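Local coordinates for mandelate racemase/muconate lactonizing enzyme (Polaromonas sp., PDB 2OG9), which probably catalyses a mandelate racemase-type reaction, in which, as across the enolase superfamily, a proton is drawn from the carbon beside a substrate carboxylate, at residues 271-276 with 299-304; 323-326 with 331-334; 312-315 with 320-323. All coordinates share one frame; numbering follows the deposited sequence.

Contact 1. Residues 271-276 with 299-304; sequences AEHGDL and LKIASL
I301 of helix 299-304 lies against the imidazole of H273 on helix 271-276, and beta-branching lets it do so with two arms. From CB, the CG1 branch stands beside the backbone N (chi1 -66°), where CG1 passes 4.1 Å from H273 CB. The chain runs on extended to its tip, so that CD1 settles 3.5 Å from H273 CD2, approaching the ring obliquely. The shorter arm, CG2, meets H273 CB and CG at 3.8 Å each and makes an off-centre CH-pi contact, 4.1 Å from the ring centroid and 30° off its normal. Two neighbouring outer helices of the TIM barrel are joined here, and strand 284-285 lies beneath them: L285 touches both H273 and I301, and V292 of helix 289-292 covers the same pair. A flat ring suits the position because CG2 can lie over it while CD1 meets its CD2 corner. A turn beyond I301, L304 brings its CD1 to 4.2 Å from CA of G274, the residue after H273; lacking a side chain, the glycine presents bare backbone to the methyl. L304 also packs on I277 and on H307 of the second subunit, which brings helix 295-307 to a subunit interface.

Contact 2. Residues 323-326 with 331-334; sequences HLAA and EPWV
The methyl group of A325 points from its helix into the angle between P332 and V334, and these two residues take up the methyl from two directions. P332 CG lies 3.7 Å from A325 CB, while V334 CG2 approaches the same carbon to 3.5 Å. Seen from the methyl, the two directions are nearly at right angles, and P332 CG and V334 CG2 stay 5.4 Å apart. The alanine therefore fills the corner between them, and its small size lets the helix come this close to the chain at 331-334.

P332 turns its ring so that CG leads, with CB following at 4.1 Å from A325 CB. The same CG also packs 3.3 Å from A325 O, so this one corner of the ring touches both the methyl and the carbonyl oxygen of A325. Proline suits the place because it turns a rigid hydrocarbon surface toward the helix. V334 has CG1 anti to its backbone N (chi1 172°), which leaves CG2 beside that N and directed at the alanine; the valine side chain also touches V149 of strand 148-152.

P332 and V334 share one side of the extended chain, as alternate residues do, and W333 between them points away from the helix, its ring meeting W237 edge-to-face. E331, before them, pairs with R146 and R354. On the helix, L324 turns to I295 and F298 of helix 295-307, whereas A325 faces P332 and V334. The helix thus packs on the start of the strand that follows it: strand 311-312, helix 318-326 and strand 333-335 form the last beta-alpha-beta unit of the enolase-superfamily barrel, and strand 333-335 closes it by pairing in parallel with strand 148-152.

Contact 3. Residues 312-315 with 320-323; sequences LAPH and LHVH
The carbonyl O of H315 lies 3.1 Å from NE2 of H321. Beside it, P314 CB rests over one face of the H321 ring, 3.4 Å above its plane and displaced toward the rim, in a CH-pi contact 3.7 Å from the centroid and 25° off the normal. H315 N lies over the same face. With CG beside the backbone N (chi1 -66°), the imidazole is swung out from the helix toward the loop. The contact folds the loop after strand 311-312 back onto helix 318-326, at the C-terminal end of a barrel strand, the end where active sites of the enolase superfamily lie. Proline suits this loop position: its stiff ring holds the CB methylene over the imidazole face, off toward the rim. F298 of helix 295-307 also packs on P314, while A289 and P290 touch the H321 side chain. An alanine in place of H321 would probably leave P314 CB without the aromatic face it rests on and open a gap between loop and helix. The CB of H315 points away from the helix, and its side chain touches E265.

Along the chain contact 1 closes before the other two open, and all three lie in the enolase C-terminal domain-like region. Contacts 2 and 3 are neighbours, their centres about 5 Å apart; both use helix 318-326, share H323, and probably join through a hydrogen bond from W333 N to L312 O at 3.2 Å. Contact 3 ties that helix to the loop before it, and contact 2 ties it to the strand after it. Contact 1 lies farther off, its centre about 16 Å from that of contact 2 and 14 Å from that of contact 3, between two preceding barrel helices. Together they follow successive strand-helix units to the barrel's closure.

Contact 1. Residues 271-276 with 299-304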
ATOM      1  N   ALA A 271      21.757   6.205  -4.798  1.00 26.35           N
ATOM      2  CA  ALA A 271      20.381   6.620  -4.549  1.00 26.42           C
ATOM      3  C   ALA A 271      19.498   6.529  -5.798  1.00 27.20           C
ATOM      4  O   ALA A 271      18.347   6.085  -5.716  1.00 27.23           O
ATOM      5  CB  ALA A 271      20.358   8.042  -3.989  1.00 28.16           C
ATOM      6  N   GLU A 272      20.019   6.947  -6.951  1.00 24.75           N
ATOM      7  CA  GLU A 272      19.236   6.885  -8.185  1.00 25.04           C
ATOM      8  C   GLU A 272      18.953   5.433  -8.576  1.00 24.20           C
ATOM      9  O   GLU A 272      17.858   5.114  -9.041  1.00 23.34           O
ATOM     10  CB  GLU A 272      19.963   7.592  -9.337  1.00 27.42           C
ATOM     11  CG  GLU A 272      20.255   9.072  -9.095  1.00 32.15           C
ATOM     12  CD  GLU A 272      20.739   9.777 -10.353  1.00 34.89           C
ATOM     13  OE1 GLU A 272      21.598   9.209 -11.056  1.00 32.15           O
ATOM     14  OE2 GLU A 272      20.262  10.900 -10.639  1.00 37.82           O
ATOM     15  N   HIS A 273      19.943   4.561  -8.395  1.00 22.22           N
ATOM     16  CA  HIS A 273      19.773   3.145  -8.713  1.00 21.92           C
ATOM     17  C   HIS A 273      18.771   2.539  -7.743  1.00 22.87           C
ATOM     18  O   HIS A 273      17.998   1.646  -8.101  1.00 22.12           O
ATOM     19  CB  HIS A 273      21.113   2.404  -8.609  1.00 21.40           C
ATOM     20  CG  HIS A 273      21.956   2.523  -9.838  1.00 19.83           C
ATOM     21  ND1 HIS A 273      21.791   1.704 -10.935  1.00 18.62           N
ATOM     22  CD2 HIS A 273      22.936   3.399 -10.166  1.00 19.17           C
ATOM     23  CE1 HIS A 273      22.630   2.073 -11.887  1.00 20.42           C
ATOM     24  NE2 HIS A 273      23.336   3.099 -11.445  1.00 18.92           N
ATOM     25  N   GLY A 274      18.785   3.037  -6.512  1.00 22.87           N
ATOM     26  CA  GLY A 274      17.860   2.540  -5.514  1.00 24.87           C
ATOM     27  C   GLY A 274      16.433   2.856  -5.921  1.00 25.60           C
ATOM     28  O   GLY A 274      15.534   2.040  -5.741  1.00 23.40           O
ATOM     29  N   ASP A 275      16.227   4.041  -6.486  1.00 26.48           N
ATOM     30  CA  ASP A 275      14.897   4.457  -6.907  1.00 28.18           C
ATOM     31  C   ASP A 275      14.434   3.568  -8.060  1.00 26.64           C
ATOM     32  O   ASP A 275      13.295   3.101  -8.086  1.00 25.34           O
ATOM     33  CB  ASP A 275      14.926   5.928  -7.331  1.00 32.41           C
ATOM     34  CG  ASP A 275      13.544   6.555  -7.357  1.00 38.15           C
ATOM     35  OD1 ASP A 275      12.802   6.403  -6.360  1.00 39.88           O
ATOM     36  OD2 ASP A 275      13.205   7.208  -8.368  1.00 41.95           O
ATOM     37  N   LEU A 276      15.337   3.328  -9.004  1.00 24.80           N
ATOM     38  CA  LEU A 276      15.051   2.480 -10.154  1.00 24.77           C
ATOM     39  C   LEU A 276      14.657   1.080  -9.664  1.00 23.67           C
ATOM     40  O   LEU A 276      13.681   0.487 -10.138  1.00 22.10           O
ATOM     41  CB  LEU A 276      16.296   2.416 -11.050  1.00 28.05           C
ATOM     42  CG  LEU A 276      16.256   1.664 -12.381  1.00 29.06           C
ATOM     43  CD1 LEU A 276      17.501   2.002 -13.204  1.00 29.63           C
ATOM     44  CD2 LEU A 276      16.179   0.172 -12.120  1.00 30.25           C
ATOM     45  N   LEU A 299      29.412  -1.244  -5.214  1.00 15.13           N
ATOM     46  CA  LEU A 299      29.146  -2.424  -4.398  1.00 16.17           C
ATOM     47  C   LEU A 299      27.826  -2.284  -3.648  1.00 17.17           C
ATOM     48  O   LEU A 299      27.107  -3.264  -3.460  1.00 16.65           O
ATOM     49  CB  LEU A 299      30.289  -2.665  -3.407  1.00 18.66           C
ATOM     50  CG  LEU A 299      31.623  -3.041  -4.058  1.00 21.29           C
ATOM     51  CD1 LEU A 299      32.668  -3.227  -2.985  1.00 21.76           C
ATOM     52  CD2 LEU A 299      31.458  -4.318  -4.881  1.00 21.36           C
ATOM     53  N   LYS A 300      27.504  -1.071  -3.212  1.00 16.55           N
ATOM     54  CA  LYS A 300      26.244  -0.857  -2.506  1.00 19.16           C
ATOM     55  C   LYS A 300      25.088  -1.106  -3.474  1.00 17.70           C
ATOM     56  O   LYS A 300      24.076  -1.708  -3.114  1.00 17.40           O
ATOM     57  CB  LYS A 300      26.182   0.569  -1.949  1.00 20.14           C
ATOM     58  CG  LYS A 300      27.240   0.831  -0.885  1.00 25.60           C
ATOM     59  CD  LYS A 300      27.280   2.286  -0.455  1.00 30.25           C
ATOM     60  CE  LYS A 300      28.356   2.502   0.608  1.00 35.05           C
ATOM     61  NZ  LYS A 300      28.523   3.944   0.951  1.00 38.14           N
ATOM     62  N   ILE A 301      25.259  -0.649  -4.708  1.00 16.27           N
ATOM     63  CA  ILE A 301      24.246  -0.824  -5.737  1.00 16.75           C
ATOM     64  C   ILE A 301      24.093  -2.312  -6.058  1.00 17.21           C
ATOM     65  O   ILE A 301      22.974  -2.806  -6.185  1.00 15.27           O
ATOM     66  CB  ILE A 301      24.626  -0.042  -7.019  1.00 16.94           C
ATOM     67  CG1 ILE A 301      24.607   1.463  -6.727  1.00 17.08           C
ATOM     68  CG2 ILE A 301      23.652  -0.371  -8.153  1.00 17.36           C
ATOM     69  CD1 ILE A 301      25.305   2.287  -7.781  1.00 18.44           C
ATOM     70  N   ALA A 302      25.218  -3.018  -6.174  1.00 14.72           N
ATOM     71  CA  ALA A 302      25.195  -4.452  -6.472  1.00 14.82           C
ATOM     72  C   ALA A 302      24.479  -5.233  -5.369  1.00 16.52           C
ATOM     73  O   ALA A 302      23.780  -6.210  -5.645  1.00 15.35           O
ATOM     74  CB  ALA A 302      26.625  -4.981  -6.657  1.00 15.34           C
ATOM     75  N   SER A 303      24.659  -4.808  -4.120  1.00 16.34           N
ATOM     76  CA  SER A 303      24.008  -5.466  -2.991  1.00 19.43           C
ATOM     77  C   SER A 303      22.501  -5.281  -3.094  1.00 18.18           C
ATOM     78  O   SER A 303      21.741  -6.201  -2.811  1.00 16.49           O
ATOM     79  CB  SER A 303      24.481  -4.875  -1.657  1.00 22.21           C
ATOM     80  OG  SER A 303      25.887  -4.959  -1.527  1.00 33.07           O
ATOM     81  N   LEU A 304      22.074  -4.079  -3.467  1.00 18.51           N
ATOM     82  CA  LEU A 304      20.646  -3.787  -3.610  1.00 19.64           C
ATOM     83  C   LEU A 304      20.056  -4.607  -4.762  1.00 19.00           C
ATOM     84  O   LEU A 304      18.969  -5.172  -4.638  1.00 18.35           O
ATOM     85  CB  LEU A 304      20.421  -2.290  -3.871  1.00 20.54           C
ATOM     86  CG  LEU A 304      20.673  -1.328  -2.700  1.00 25.33           C
ATOM     87  CD1 LEU A 304      20.370   0.098  -3.126  1.00 25.85           C
ATOM     88  CD2 LEU A 304      19.789  -1.715  -1.519  1.00 25.61           C
TER

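Contact 2. Residues 323-326 with 331-334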
ATOM      1  N   HIS A 323      36.035  -7.328 -13.341  1.00 14.83           N
ATOM      2  CA  HIS A 323      36.310  -7.755 -11.971  1.00 13.46           C
ATOM      3  C   HIS A 323      35.049  -7.690 -11.117  1.00 13.78           C
ATOM      4  O   HIS A 323      34.756  -8.608 -10.346  1.00 12.79           O
ATOM      5  CB  HIS A 323      37.380  -6.863 -11.343  1.00 15.99           C
ATOM      6  CG  HIS A 323      38.747  -7.075 -11.910  1.00 19.04           C
ATOM      7  ND1 HIS A 323      39.519  -8.173 -11.598  1.00 21.16           N
ATOM      8  CD2 HIS A 323      39.471  -6.346 -12.791  1.00 19.31           C
ATOM      9  CE1 HIS A 323      40.659  -8.112 -12.262  1.00 19.85           C
ATOM     10  NE2 HIS A 323      40.655  -7.013 -12.995  1.00 19.18           N
ATOM     11  N   LEU A 324      34.312  -6.589 -11.243  1.00 14.57           N
ATOM     12  CA  LEU A 324      33.092  -6.405 -10.471  1.00 16.58           C
ATOM     13  C   LEU A 324      32.025  -7.423 -10.879  1.00 16.04           C
ATOM     14  O   LEU A 324      31.339  -7.984 -10.025  1.00 16.62           O
ATOM     15  CB  LEU A 324      32.585  -4.968 -10.643  1.00 15.83           C
ATOM     16  CG  LEU A 324      33.567  -3.908 -10.118  1.00 18.73           C
ATOM     17  CD1 LEU A 324      33.094  -2.503 -10.466  1.00 17.36           C
ATOM     18  CD2 LEU A 324      33.710  -4.058  -8.608  1.00 20.61           C
ATOM     19  N   ALA A 325      31.901  -7.674 -12.180  1.00 16.30           N
ATOM     20  CA  ALA A 325      30.928  -8.645 -12.674  1.00 16.21           C
ATOM     21  C   ALA A 325      31.255 -10.050 -12.175  1.00 16.96           C
ATOM     22  O   ALA A 325      30.357 -10.845 -11.893  1.00 17.76           O
ATOM     23  CB  ALA A 325      30.898  -8.628 -14.201  1.00 17.15           C
ATOM     24  N   ALA A 326      32.541 -10.362 -12.066  1.00 16.19           N
ATOM     25  CA  ALA A 326      32.951 -11.682 -11.603  1.00 16.62           C
ATOM     26  C   ALA A 326      32.478 -11.927 -10.170  1.00 15.93           C
ATOM     27  O   ALA A 326      32.252 -13.066  -9.767  1.00 15.70           O
ATOM     28  CB  ALA A 326      34.472 -11.812 -11.676  1.00 17.01           C
ATOM     29  N   GLU A 331      24.890 -14.877 -13.141  1.00 22.12           N
ATOM     30  CA  GLU A 331      25.603 -14.665 -14.402  1.00 23.14           C
ATOM     31  C   GLU A 331      25.357 -13.312 -15.061  1.00 22.09           C
ATOM     32  O   GLU A 331      24.277 -13.054 -15.590  1.00 20.86           O
ATOM     33  CB  GLU A 331      25.255 -15.777 -15.402  1.00 26.57           C
ATOM     34  CG  GLU A 331      25.937 -17.112 -15.130  1.00 29.80           C
ATOM     35  CD  GLU A 331      27.446 -17.055 -15.334  1.00 32.54           C
ATOM     36  OE1 GLU A 331      27.880 -16.599 -16.412  1.00 30.33           O
ATOM     37  OE2 GLU A 331      28.195 -17.473 -14.421  1.00 35.11           O
ATOM     38  N   PRO A 332      26.368 -12.430 -15.042  1.00 20.15           N
ATOM     39  CA  PRO A 332      26.235 -11.107 -15.653  1.00 19.64           C
ATOM     40  C   PRO A 332      26.697 -11.091 -17.113  1.00 20.53           C
ATOM     41  O   PRO A 332      27.123 -12.115 -17.660  1.00 18.51           O
ATOM     42  CB  PRO A 332      27.126 -10.242 -14.771  1.00 21.82           C
ATOM     43  CG  PRO A 332      28.276 -11.174 -14.494  1.00 24.31           C
ATOM     44  CD  PRO A 332      27.591 -12.508 -14.215  1.00 21.92           C
ATOM     45  N   TRP A 333      26.581  -9.922 -17.735  1.00 19.69           N
ATOM     46  CA  TRP A 333      27.033  -9.702 -19.105  1.00 21.27           C
ATOM     47  C   TRP A 333      27.894  -8.442 -19.055  1.00 21.28           C
ATOM     48  O   TRP A 333      27.557  -7.492 -18.350  1.00 20.63           O
ATOM     49  CB  TRP A 333      25.868  -9.430 -20.065  1.00 20.83           C
ATOM     50  CG  TRP A 333      25.101 -10.630 -20.549  1.00 21.84           C
ATOM     51  CD1 TRP A 333      23.983 -11.177 -19.982  1.00 23.27           C
ATOM     52  CD2 TRP A 333      25.348 -11.376 -21.748  1.00 22.44           C
ATOM     53  NE1 TRP A 333      23.514 -12.210 -20.760  1.00 21.59           N
ATOM     54  CE2 TRP A 333      24.331 -12.355 -21.850  1.00 23.91           C
ATOM     55  CE3 TRP A 333      26.327 -11.310 -22.750  1.00 22.15           C
ATOM     56  CZ2 TRP A 333      24.266 -13.263 -22.917  1.00 24.09           C
ATOM     57  CZ3 TRP A 333      26.263 -12.213 -23.812  1.00 23.72           C
ATOM     58  CH2 TRP A 333      25.236 -13.176 -23.885  1.00 23.61           C
ATOM     59  N   VAL A 334      29.004  -8.435 -19.787  1.00 20.52           N
ATOM     60  CA  VAL A 334      29.878  -7.268 -19.849  1.00 20.57           C
ATOM     61  C   VAL A 334      30.166  -6.978 -21.315  1.00 22.80           C
ATOM     62  O   VAL A 334      30.397  -7.909 -22.099  1.00 19.60           O
ATOM     63  CB  VAL A 334      31.220  -7.512 -19.109  1.00 22.01           C
ATOM     64  CG1 VAL A 334      32.167  -6.350 -19.369  1.00 20.48           C
ATOM     65  CG2 VAL A 334      30.977  -7.655 -17.612  1.00 21.21           C
TER

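Contact 3. Residues 312-315 with 320-323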
ATOM      1  N   LEU A 312      22.777  -8.462 -13.573  1.00 18.22           N
ATOM      2  CA  LEU A 312      23.709  -7.357 -13.701  1.00 17.24           C
ATOM      3  C   LEU A 312      24.402  -7.301 -15.059  1.00 18.53           C
ATOM      4  O   LEU A 312      24.855  -8.323 -15.585  1.00 18.30           O
ATOM      5  CB  LEU A 312      24.772  -7.458 -12.607  1.00 20.76           C
ATOM      6  CG  LEU A 312      25.623  -6.221 -12.355  1.00 21.43           C
ATOM      7  CD1 LEU A 312      24.777  -5.162 -11.665  1.00 23.70           C
ATOM      8  CD2 LEU A 312      26.817  -6.592 -11.486  1.00 24.36           C
ATOM      9  N   ALA A 313      24.489  -6.097 -15.616  1.00 17.50           N
ATOM     10  CA  ALA A 313      25.159  -5.872 -16.892  1.00 18.41           C
ATOM     11  C   ALA A 313      25.839  -4.502 -16.806  1.00 18.45           C
ATOM     12  O   ALA A 313      25.353  -3.523 -17.369  1.00 18.53           O
ATOM     13  CB  ALA A 313      24.143  -5.891 -18.040  1.00 16.80           C
ATOM     14  N   PRO A 314      26.973  -4.418 -16.083  1.00 20.32           N
ATOM     15  CA  PRO A 314      27.706  -3.153 -15.929  1.00 20.93           C
ATOM     16  C   PRO A 314      28.001  -2.522 -17.282  1.00 22.76           C
ATOM     17  O   PRO A 314      28.255  -3.232 -18.260  1.00 20.94           O
ATOM     18  CB  PRO A 314      28.978  -3.569 -15.195  1.00 21.29           C
ATOM     19  CG  PRO A 314      28.551  -4.786 -14.425  1.00 22.43           C
ATOM     20  CD  PRO A 314      27.684  -5.522 -15.416  1.00 21.77           C
ATOM     21  N   HIS A 315      27.981  -1.193 -17.335  1.00 22.68           N
ATOM     22  CA  HIS A 315      28.203  -0.468 -18.587  1.00 26.66           C
ATOM     23  C   HIS A 315      29.567   0.217 -18.693  1.00 27.48           C
ATOM     24  O   HIS A 315      30.043   0.813 -17.728  1.00 27.08           O
ATOM     25  CB  HIS A 315      27.094   0.577 -18.761  1.00 29.00           C
ATOM     26  CG  HIS A 315      27.246   1.429 -19.985  1.00 31.34           C
ATOM     27  ND1 HIS A 315      27.115   0.929 -21.263  1.00 33.33           N
ATOM     28  CD2 HIS A 315      27.523   2.747 -20.123  1.00 31.53           C
ATOM     29  CE1 HIS A 315      27.304   1.903 -22.136  1.00 32.56           C
ATOM     30  NE2 HIS A 315      27.553   3.016 -21.470  1.00 30.99           N
ATOM     31  N   LEU A 320      37.564  -2.513 -15.673  1.00 19.09           N
ATOM     32  CA  LEU A 320      37.172  -2.475 -14.268  1.00 18.41           C
ATOM     33  C   LEU A 320      35.974  -3.391 -14.009  1.00 17.11           C
ATOM     34  O   LEU A 320      35.976  -4.180 -13.066  1.00 16.36           O
ATOM     35  CB  LEU A 320      36.812  -1.040 -13.868  1.00 22.42           C
ATOM     36  CG  LEU A 320      36.103  -0.826 -12.526  1.00 23.01           C
ATOM     37  CD1 LEU A 320      36.957  -1.346 -11.385  1.00 25.68           C
ATOM     38  CD2 LEU A 320      35.822   0.661 -12.343  1.00 26.12           C
ATOM     39  N   HIS A 321      34.960  -3.306 -14.862  1.00 17.09           N
ATOM     40  CA  HIS A 321      33.754  -4.103 -14.661  1.00 17.75           C
ATOM     41  C   HIS A 321      33.895  -5.615 -14.769  1.00 17.70           C
ATOM     42  O   HIS A 321      33.086  -6.347 -14.202  1.00 14.49           O
ATOM     43  CB  HIS A 321      32.646  -3.605 -15.586  1.00 18.75           C
ATOM     44  CG  HIS A 321      32.188  -2.219 -15.259  1.00 19.65           C
ATOM     45  ND1 HIS A 321      31.824  -1.841 -13.983  1.00 22.32           N
ATOM     46  CD2 HIS A 321      32.038  -1.121 -16.033  1.00 20.75           C
ATOM     47  CE1 HIS A 321      31.471  -0.568 -13.987  1.00 20.55           C
ATOM     48  NE2 HIS A 321      31.591  -0.107 -15.219  1.00 23.65           N
ATOM     49  N   VAL A 322      34.909  -6.097 -15.480  1.00 17.53           N
ATOM     50  CA  VAL A 322      35.084  -7.540 -15.577  1.00 14.69           C
ATOM     51  C   VAL A 322      35.333  -8.096 -14.172  1.00 14.93           C
ATOM     52  O   VAL A 322      34.889  -9.201 -13.836  1.00 13.85           O
ATOM     53  CB  VAL A 322      36.263  -7.924 -16.521  1.00 16.33           C
ATOM     54  CG1 VAL A 322      37.578  -7.352 -16.014  1.00 16.67           C
ATOM     55  CG2 VAL A 322      36.350  -9.431 -16.628  1.00 18.70           C
ATOM     56  N   HIS A 323      36.035  -7.328 -13.341  1.00 14.83           N
ATOM     57  CA  HIS A 323      36.310  -7.755 -11.971  1.00 13.46           C
ATOM     58  C   HIS A 323      35.049  -7.690 -11.117  1.00 13.78           C
ATOM     59  O   HIS A 323      34.756  -8.608 -10.346  1.00 12.79           O
ATOM     60  CB  HIS A 323      37.380  -6.863 -11.343  1.00 15.99           C
ATOM     61  CG  HIS A 323      38.747  -7.075 -11.910  1.00 19.04           C
ATOM     62  ND1 HIS A 323      39.519  -8.173 -11.598  1.00 21.16           N
ATOM     63  CD2 HIS A 323      39.471  -6.346 -12.791  1.00 19.31           C
ATOM     64  CE1 HIS A 323      40.659  -8.112 -12.262  1.00 19.85           C
ATOM     65  NE2 HIS A 323      40.655  -7.013 -12.995  1.00 19.18           N
TER